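Side-chain contacts in m3DLH protein (Halieaceae bacterium, PDB 7JKA), which probably hydrolyses lactone or ester bonds as a dienelactone hydrolase of the alpha/beta-hydrolase clan, and may also act on phosphotriesters: residues Glu195-Arg198 and Asp202-Phe205; Arg170-Val175 and Phe246-Ser251. All coordinates share one frame; numbering follows the deposited sequence.

Interaction 1: residues Glu195-Arg198 and Asp202-Phe205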
ATOM      1  N   GLU A 195     -13.642  13.875   3.436  1.00 22.81           N
ATOM      2  CA  GLU A 195     -14.371  12.657   3.088  1.00 22.23           C
ATOM      3  C   GLU A 195     -14.510  11.752   4.296  1.00 20.07           C
ATOM      4  O   GLU A 195     -15.601  11.254   4.605  1.00 22.89           O
ATOM      5  CB  GLU A 195     -13.645  11.910   1.963  1.00 21.86           C
ATOM      6  CG  GLU A 195     -13.501  12.701   0.684  1.00 21.40           C
ATOM      7  CD  GLU A 195     -12.492  12.122  -0.271  1.00 19.33           C
ATOM      8  OE1 GLU A 195     -11.898  11.059   0.036  1.00 20.87           O
ATOM      9  OE2 GLU A 195     -12.273  12.748  -1.323  1.00 23.57           O
ATOM     10  N   TRP A 196     -13.404  11.547   5.005  1.00 22.63           N
ATOM     11  CA  TRP A 196     -13.405  10.598   6.101  1.00 20.07           C
ATOM     12  C   TRP A 196     -14.172  11.137   7.305  1.00 21.61           C
ATOM     13  O   TRP A 196     -14.798  10.353   8.023  1.00 22.07           O
ATOM     14  CB  TRP A 196     -11.958  10.240   6.458  1.00 19.39           C
ATOM     15  CG  TRP A 196     -11.240   9.618   5.276  1.00 17.73           C
ATOM     16  CD1 TRP A 196     -11.819   9.052   4.159  1.00 16.30           C
ATOM     17  CD2 TRP A 196      -9.820   9.520   5.087  1.00 18.02           C
ATOM     18  NE1 TRP A 196     -10.838   8.609   3.302  1.00 16.81           N
ATOM     19  CE2 TRP A 196      -9.606   8.874   3.845  1.00 14.50           C
ATOM     20  CE3 TRP A 196      -8.709   9.915   5.854  1.00 16.28           C
ATOM     21  CZ2 TRP A 196      -8.325   8.624   3.346  1.00 17.39           C
ATOM     22  CZ3 TRP A 196      -7.438   9.653   5.372  1.00 15.89           C
ATOM     23  CH2 TRP A 196      -7.253   8.998   4.133  1.00 16.23           C
ATOM     24  N   ARG A 197     -14.156  12.463   7.530  1.00 22.85           N
ATOM     25  CA  ARG A 197     -14.992  13.062   8.572  1.00 23.74           C
ATOM     26  C   ARG A 197     -16.466  12.901   8.231  1.00 23.02           C
ATOM     27  O   ARG A 197     -17.277  12.533   9.087  1.00 27.08           O
ATOM     28  CB  ARG A 197     -14.645  14.543   8.745  1.00 25.07           C
ATOM     29  CG  ARG A 197     -13.285  14.797   9.391  1.00 25.57           C
ATOM     30  CD  ARG A 197     -13.026  16.285   9.629  1.00 37.04           C
ATOM     31  NE  ARG A 197     -13.952  16.834  10.609  1.00 48.24           N
ATOM     32  CZ  ARG A 197     -13.826  18.032  11.171  1.00 61.01           C
ATOM     33  NH1 ARG A 197     -12.803  18.811  10.845  1.00 62.99           N
ATOM     34  NH2 ARG A 197     -14.723  18.450  12.059  1.00 41.50           N
ATOM     35  N   ARG A 198     -16.828  13.188   6.981  1.00 24.45           N
ATOM     36  CA  ARG A 198     -18.220  13.066   6.557  1.00 26.53           C
ATOM     37  C   ARG A 198     -18.751  11.658   6.786  1.00 25.30           C
ATOM     38  O   ARG A 198     -19.880  11.477   7.263  1.00 27.68           O
ATOM     39  CB  ARG A 198     -18.336  13.435   5.084  1.00 27.32           C
ATOM     40  CG  ARG A 198     -19.732  13.232   4.496  1.00 27.34           C
ATOM     41  CD  ARG A 198     -19.640  13.188   2.978  1.00 27.30           C
ATOM     42  NE  ARG A 198     -18.889  12.020   2.536  1.00 26.98           N
ATOM     43  CZ  ARG A 198     -18.178  11.955   1.413  1.00 24.57           C
ATOM     44  NH1 ARG A 198     -17.528  10.851   1.124  1.00 23.39           N
ATOM     45  NH2 ARG A 198     -18.101  12.998   0.597  1.00 29.09           N
ATOM     46  N   ASP A 202     -13.086   5.386  10.597  1.00 15.78           N
ATOM     47  CA  ASP A 202     -12.076   5.313  11.658  1.00 18.56           C
ATOM     48  C   ASP A 202     -10.739   5.592  10.998  1.00 17.93           C
ATOM     49  O   ASP A 202     -10.088   4.682  10.493  1.00 16.44           O
ATOM     50  CB  ASP A 202     -12.069   3.944  12.314  1.00 15.14           C
ATOM     51  CG  ASP A 202     -11.057   3.841  13.436  1.00 22.94           C
ATOM     52  OD1 ASP A 202     -10.243   4.775  13.616  1.00 19.39           O
ATOM     53  OD2 ASP A 202     -11.100   2.822  14.130  1.00 22.28           O
ATOM     54  N   TRP A 203     -10.334   6.859  11.001  1.00 14.16           N
ATOM     55  CA  TRP A 203      -9.158   7.326  10.296  1.00 13.93           C
ATOM     56  C   TRP A 203      -8.204   8.026  11.257  1.00 15.41           C
ATOM     57  O   TRP A 203      -8.611   8.598  12.287  1.00 15.43           O
ATOM     58  CB  TRP A 203      -9.528   8.275   9.127  1.00 16.21           C
ATOM     59  CG  TRP A 203     -10.131   9.605   9.532  1.00 19.31           C
ATOM     60  CD1 TRP A 203     -11.436   9.858   9.820  1.00 19.39           C
ATOM     61  CD2 TRP A 203      -9.441  10.859   9.647  1.00 15.47           C
ATOM     62  NE1 TRP A 203     -11.605  11.202  10.127  1.00 18.83           N
ATOM     63  CE2 TRP A 203     -10.396  11.833   9.997  1.00 16.20           C
ATOM     64  CE3 TRP A 203      -8.105  11.253   9.454  1.00 12.84           C
ATOM     65  CZ2 TRP A 203     -10.057  13.181  10.226  1.00 16.21           C
ATOM     66  CZ3 TRP A 203      -7.771  12.606   9.663  1.00 16.68           C
ATOM     67  CH2 TRP A 203      -8.747  13.547  10.021  1.00 16.41           C
ATOM     68  N   GLN A 204      -6.922   7.930  10.908  1.00 13.22           N
ATOM     69  CA  GLN A 204      -5.837   8.605  11.617  1.00 14.19           C
ATOM     70  C   GLN A 204      -4.884   9.139  10.565  1.00 15.39           C
ATOM     71  O   GLN A 204      -4.673   8.499   9.528  1.00 14.39           O
ATOM     72  CB  GLN A 204      -5.065   7.671  12.544  1.00 12.63           C
ATOM     73  CG  GLN A 204      -5.880   6.987  13.605  1.00 15.52           C
ATOM     74  CD  GLN A 204      -5.048   5.959  14.348  1.00 17.76           C
ATOM     75  OE1 GLN A 204      -4.108   6.309  15.070  1.00 16.84           O
ATOM     76  NE2 GLN A 204      -5.350   4.679  14.119  1.00 17.56           N
ATOM     77  N   PHE A 205      -4.332  10.324  10.811  1.00 12.62           N
ATOM     78  CA  PHE A 205      -3.428  10.935   9.842  1.00 11.92           C
ATOM     79  C   PHE A 205      -2.302  11.554  10.649  1.00 13.07           C
ATOM     80  O   PHE A 205      -2.552  12.436  11.464  1.00 13.26           O
ATOM     81  CB  PHE A 205      -4.185  11.974   9.016  1.00 13.73           C
ATOM     82  CG  PHE A 205      -3.417  12.546   7.846  1.00 14.64           C
ATOM     83  CD1 PHE A 205      -2.260  13.276   8.033  1.00 17.81           C
ATOM     84  CD2 PHE A 205      -3.905  12.395   6.553  1.00 13.46           C
ATOM     85  CE1 PHE A 205      -1.576  13.826   6.956  1.00 17.34           C
ATOM     86  CE2 PHE A 205      -3.231  12.942   5.479  1.00 14.45           C
ATOM     87  CZ  PHE A 205      -2.050  13.633   5.684  1.00 18.56           C
TER
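W196 meets W203 through its CB, which sits over one face of the W203 indole. Three measurements support a CH-pi contact: W196 CB lies 3.7 Å from the centroid of the W203 five-membered ring, the approach is 21° off the ring normal, and the closest pair, W196 CB to W203 CD1, is 3.4 Å apart. The two indoles meet obliquely. Their five-membered-ring centroids are 5.7 Å apart with planes inclined at 53°, and W196 CE3 comes within 3.9 Å of W203 CE3, the latter lying in plane at the edge of the W196 ring. With W203 CG held between its backbone N and carbonyl carbon (chi1 67°), the indole turns its face to W196 CB.

This is the return half of a beta-alpha-beta crossover: helix 186-198 ends, a short turn brings the chain back, and strand 203-208 enters the sheet parallel to strand 172-178. W196 lies between helix and sheet, also touching V175, I169 and V201, while M193 packs on W203 from one turn earlier in the helix.

At R197 only the aliphatic root takes part. Its CG comes up obliquely to the six-membered part of the indole, 3.7 Å from W203 CZ2, and the chain then bends at chi3 as it runs on to the guanidinium. R198, the next residue, instead forms a salt bridge with E161.

Interaction 2: residues Arg170-Val175 and Phe246-Ser251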
ATOM      1  N   ARG A 170     -14.343   0.424   4.512  1.00 15.79           N
ATOM      2  CA  ARG A 170     -14.803  -0.463   5.563  1.00 20.33           C
ATOM      3  C   ARG A 170     -13.767  -0.705   6.646  1.00 21.86           C
ATOM      4  O   ARG A 170     -14.129  -1.192   7.722  1.00 28.53           O
ATOM      5  CB  ARG A 170     -15.238  -1.788   4.955  1.00 30.50           C
ATOM      6  CG  ARG A 170     -16.332  -1.537   3.939  1.00 23.84           C
ATOM      7  CD  ARG A 170     -16.508  -2.690   3.026  1.00 26.09           C
ATOM      8  NE  ARG A 170     -16.760  -3.890   3.800  1.00 21.57           N
ATOM      9  CZ  ARG A 170     -17.002  -5.063   3.236  1.00 23.10           C
ATOM     10  NH1 ARG A 170     -17.224  -6.131   3.987  1.00 25.27           N
ATOM     11  NH2 ARG A 170     -17.029  -5.152   1.914  1.00 21.78           N
ATOM     12  N   GLY A 171     -12.504  -0.351   6.409  1.00 18.03           N
ATOM     13  CA  GLY A 171     -11.442  -0.610   7.351  1.00 18.96           C
ATOM     14  C   GLY A 171     -11.002   0.632   8.107  1.00 16.76           C
ATOM     15  O   GLY A 171     -11.469   1.743   7.874  1.00 18.57           O
ATOM     16  N   ARG A 172     -10.078   0.404   9.035  1.00 16.05           N
ATOM     17  CA  ARG A 172      -9.452   1.506   9.752  1.00 14.73           C
ATOM     18  C   ARG A 172      -8.296   2.040   8.923  1.00 16.14           C
ATOM     19  O   ARG A 172      -7.513   1.261   8.365  1.00 19.75           O
ATOM     20  CB  ARG A 172      -8.959   1.022  11.117  1.00 16.84           C
ATOM     21  CG  ARG A 172     -10.085   0.287  11.846  1.00 22.62           C
ATOM     22  CD  ARG A 172      -9.700  -0.271  13.189  1.00 32.23           C
ATOM     23  NE  ARG A 172     -10.712  -1.251  13.576  1.00 32.48           N
ATOM     24  CZ  ARG A 172     -10.851  -1.756  14.790  1.00 33.73           C
ATOM     25  NH1 ARG A 172     -10.041  -1.373  15.771  1.00 34.85           N
ATOM     26  NH2 ARG A 172     -11.806  -2.648  15.018  1.00 34.39           N
ATOM     27  N   VAL A 173      -8.202   3.362   8.815  1.00 12.86           N
ATOM     28  CA  VAL A 173      -7.279   4.020   7.891  1.00 12.06           C
ATOM     29  C   VAL A 173      -6.216   4.729   8.712  1.00 13.44           C
ATOM     30  O   VAL A 173      -6.547   5.424   9.679  1.00 13.54           O
ATOM     31  CB  VAL A 173      -7.998   5.028   6.979  1.00 13.63           C
ATOM     32  CG1 VAL A 173      -6.962   5.790   6.151  1.00 17.86           C
ATOM     33  CG2 VAL A 173      -8.979   4.326   6.075  1.00 14.37           C
ATOM     34  N   LEU A 174      -4.946   4.531   8.354  1.00 11.22           N
ATOM     35  CA  LEU A 174      -3.827   5.279   8.932  1.00 12.14           C
ATOM     36  C   LEU A 174      -2.953   5.814   7.809  1.00 15.16           C
ATOM     37  O   LEU A 174      -2.418   5.035   7.018  1.00 12.88           O
ATOM     38  CB  LEU A 174      -2.994   4.392   9.864  1.00 10.83           C
ATOM     39  CG  LEU A 174      -1.666   5.008  10.325  1.00 11.20           C
ATOM     40  CD1 LEU A 174      -1.880   6.230  11.211  1.00 14.76           C
ATOM     41  CD2 LEU A 174      -0.902   3.969  11.076  1.00 13.29           C
ATOM     42  N   VAL A 175      -2.830   7.142   7.726  1.00 12.92           N
ATOM     43  CA  VAL A 175      -1.965   7.807   6.746  1.00 10.12           C
ATOM     44  C   VAL A 175      -0.702   8.252   7.464  1.00 11.95           C
ATOM     45  O   VAL A 175      -0.775   9.067   8.392  1.00 12.57           O
ATOM     46  CB  VAL A 175      -2.663   9.013   6.100  1.00 11.55           C
ATOM     47  CG1 VAL A 175      -1.675   9.799   5.248  1.00 16.60           C
ATOM     48  CG2 VAL A 175      -3.836   8.537   5.240  1.00 14.35           C
ATOM     49  N   PHE A 246      -2.454  -2.906  13.227  1.00 12.68           N
ATOM     50  CA  PHE A 246      -2.710  -4.301  12.876  1.00 13.55           C
ATOM     51  C   PHE A 246      -3.011  -5.134  14.119  1.00 17.34           C
ATOM     52  O   PHE A 246      -3.935  -5.958  14.110  1.00 16.81           O
ATOM     53  CB  PHE A 246      -1.512  -4.875  12.129  1.00 13.12           C
ATOM     54  CG  PHE A 246      -1.384  -4.390  10.698  1.00 12.78           C
ATOM     55  CD1 PHE A 246      -2.301  -3.503  10.142  1.00 12.85           C
ATOM     56  CD2 PHE A 246      -0.307  -4.799   9.931  1.00 12.91           C
ATOM     57  CE1 PHE A 246      -2.164  -3.070   8.817  1.00 14.95           C
ATOM     58  CE2 PHE A 246      -0.167  -4.378   8.600  1.00 15.01           C
ATOM     59  CZ  PHE A 246      -1.083  -3.521   8.052  1.00 17.26           C
ATOM     60  N   ASP A 247      -2.250  -4.928  15.203  1.00 17.21           N
ATOM     61  CA  ASP A 247      -2.500  -5.698  16.424  1.00 17.75           C
ATOM     62  C   ASP A 247      -3.902  -5.433  16.949  1.00 18.30           C
ATOM     63  O   ASP A 247      -4.594  -6.343  17.429  1.00 19.21           O
ATOM     64  CB  ASP A 247      -1.476  -5.333  17.504  1.00 18.27           C
ATOM     65  CG  ASP A 247      -0.127  -5.944  17.272  1.00 28.23           C
ATOM     66  OD1 ASP A 247       0.013  -6.792  16.363  1.00 31.19           O
ATOM     67  OD2 ASP A 247       0.807  -5.572  18.010  1.00 31.75           O
ATOM     68  N   GLU A 248      -4.331  -4.175  16.883  1.00 16.03           N
ATOM     69  CA  GLU A 248      -5.665  -3.811  17.336  1.00 18.65           C
ATOM     70  C   GLU A 248      -6.730  -4.553  16.538  1.00 20.62           C
ATOM     71  O   GLU A 248      -7.686  -5.105  17.103  1.00 21.01           O
ATOM     72  CB  GLU A 248      -5.813  -2.294  17.203  1.00 22.09           C
ATOM     73  CG  GLU A 248      -7.102  -1.710  17.671  1.00 28.08           C
ATOM     74  CD  GLU A 248      -7.226  -0.268  17.212  1.00 28.02           C
ATOM     75  OE1 GLU A 248      -6.542   0.611  17.785  1.00 25.07           O
ATOM     76  OE2 GLU A 248      -7.986  -0.025  16.254  1.00 30.84           O
ATOM     77  N   VAL A 249      -6.556  -4.598  15.218  1.00 20.55           N
ATOM     78  CA  VAL A 249      -7.559  -5.169  14.329  1.00 21.21           C
ATOM     79  C   VAL A 249      -7.494  -6.691  14.320  1.00 18.89           C
ATOM     80  O   VAL A 249      -8.536  -7.363  14.309  1.00 26.26           O
ATOM     81  CB  VAL A 249      -7.377  -4.582  12.916  1.00 20.88           C
ATOM     82  CG1 VAL A 249      -8.386  -5.218  11.948  1.00 24.09           C
ATOM     83  CG2 VAL A 249      -7.529  -3.080  12.950  1.00 22.11           C
ATOM     84  N   PHE A 250      -6.281  -7.265  14.348  1.00 19.15           N
ATOM     85  CA  PHE A 250      -6.064  -8.680  14.040  1.00 19.85           C
ATOM     86  C   PHE A 250      -5.866  -9.588  15.243  1.00 22.52           C
ATOM     87  O   PHE A 250      -6.108 -10.792  15.124  1.00 26.89           O
ATOM     88  CB  PHE A 250      -4.833  -8.866  13.161  1.00 22.07           C
ATOM     89  CG  PHE A 250      -4.959  -8.267  11.811  1.00 17.84           C
ATOM     90  CD1 PHE A 250      -6.213  -8.067  11.240  1.00 21.30           C
ATOM     91  CD2 PHE A 250      -3.825  -7.896  11.114  1.00 24.71           C
ATOM     92  CE1 PHE A 250      -6.335  -7.520   9.982  1.00 26.54           C
ATOM     93  CE2 PHE A 250      -3.943  -7.355   9.840  1.00 23.83           C
ATOM     94  CZ  PHE A 250      -5.195  -7.151   9.296  1.00 29.61           C
ATOM     95  N   SER A 251      -5.366  -9.089  16.368  1.00 27.56           N
ATOM     96  CA  SER A 251      -4.989  -9.984  17.471  1.00 34.31           C
ATOM     97  C   SER A 251      -6.177 -10.773  18.009  1.00 36.96           C
ATOM     98  O   SER A 251      -7.300 -10.275  18.027  1.00 42.54           O
ATOM     99  CB  SER A 251      -4.345  -9.195  18.607  1.00 30.74           C
ATOM    100  OG  SER A 251      -3.095  -8.676  18.210  1.00 40.52           O
TER
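R172 and E248 are joined at the protein surface by a salt bridge, in which R172 NH1 donates to E248 OE2 at 2.5 Å. That is shorter than such bonds normally are, so the exact length is doubtful and no special strength should be read from it. The N-H...O angle of 142° shows that the bond is noticeably bent. On the arginine side the acceptor lies almost exactly in the guanidinium plane; on the glutamate side the oxygen is met from its anti side, with the donor 24° out of the carboxylate plane. The two flat groups are turned 43° from one another, and NH1 alone makes the bond, so this is a one-point grip and not a paired, bidentate bridge. E248 reaches it with CG anti to the backbone N and the chain extended beyond, while the R172 chain runs straight from CG to NE.

Beside the charged pair, V249 supplies the apolar part. Its CG2 lies over one face of the R172 guanidinium, 3.7 Å from R172 NE, and also packs against the methylene just before it, 3.6 Å from R172 CD. The two side chains slide past each other in opposite directions. L245, one turn earlier in the helix, continues the cover on R172.

At the helix end, D247 O accepts two bonds from the last modelled residue: S251 N at 3.0 Å and S251 OG at 2.9 Å, so the serine hydroxyl doubles the backbone bond there. Deeper in, L174 packs on A241 and L245, and F246 and F250 reach strand 126-131. These contacts place the C-terminal helix 232-250 against the central parallel strands, as in the alpha/beta-hydrolase fold.

Overall arrangement
The centres of interactions 1 and 2 lie 13 Å apart, on the same side of the chain's centre, and both reach one sheet through the neighbouring parallel strands 172-178 and 203-208. Direct evidence of the join is the probable backbone hydrogen bonds Q204 N to V173 O and D202 O to V173 N, each 2.8 Å, with F205 packing on V175 as well. In chain order, strand 172-178 leads to helix 186-198, strand 203-208 and finally helix 232-250. Interaction 1 therefore closes a short connection, whereas interaction 2 brings together parts 71 residues apart; together they tie two helices to this end of the alpha/beta-hydrolase sheet.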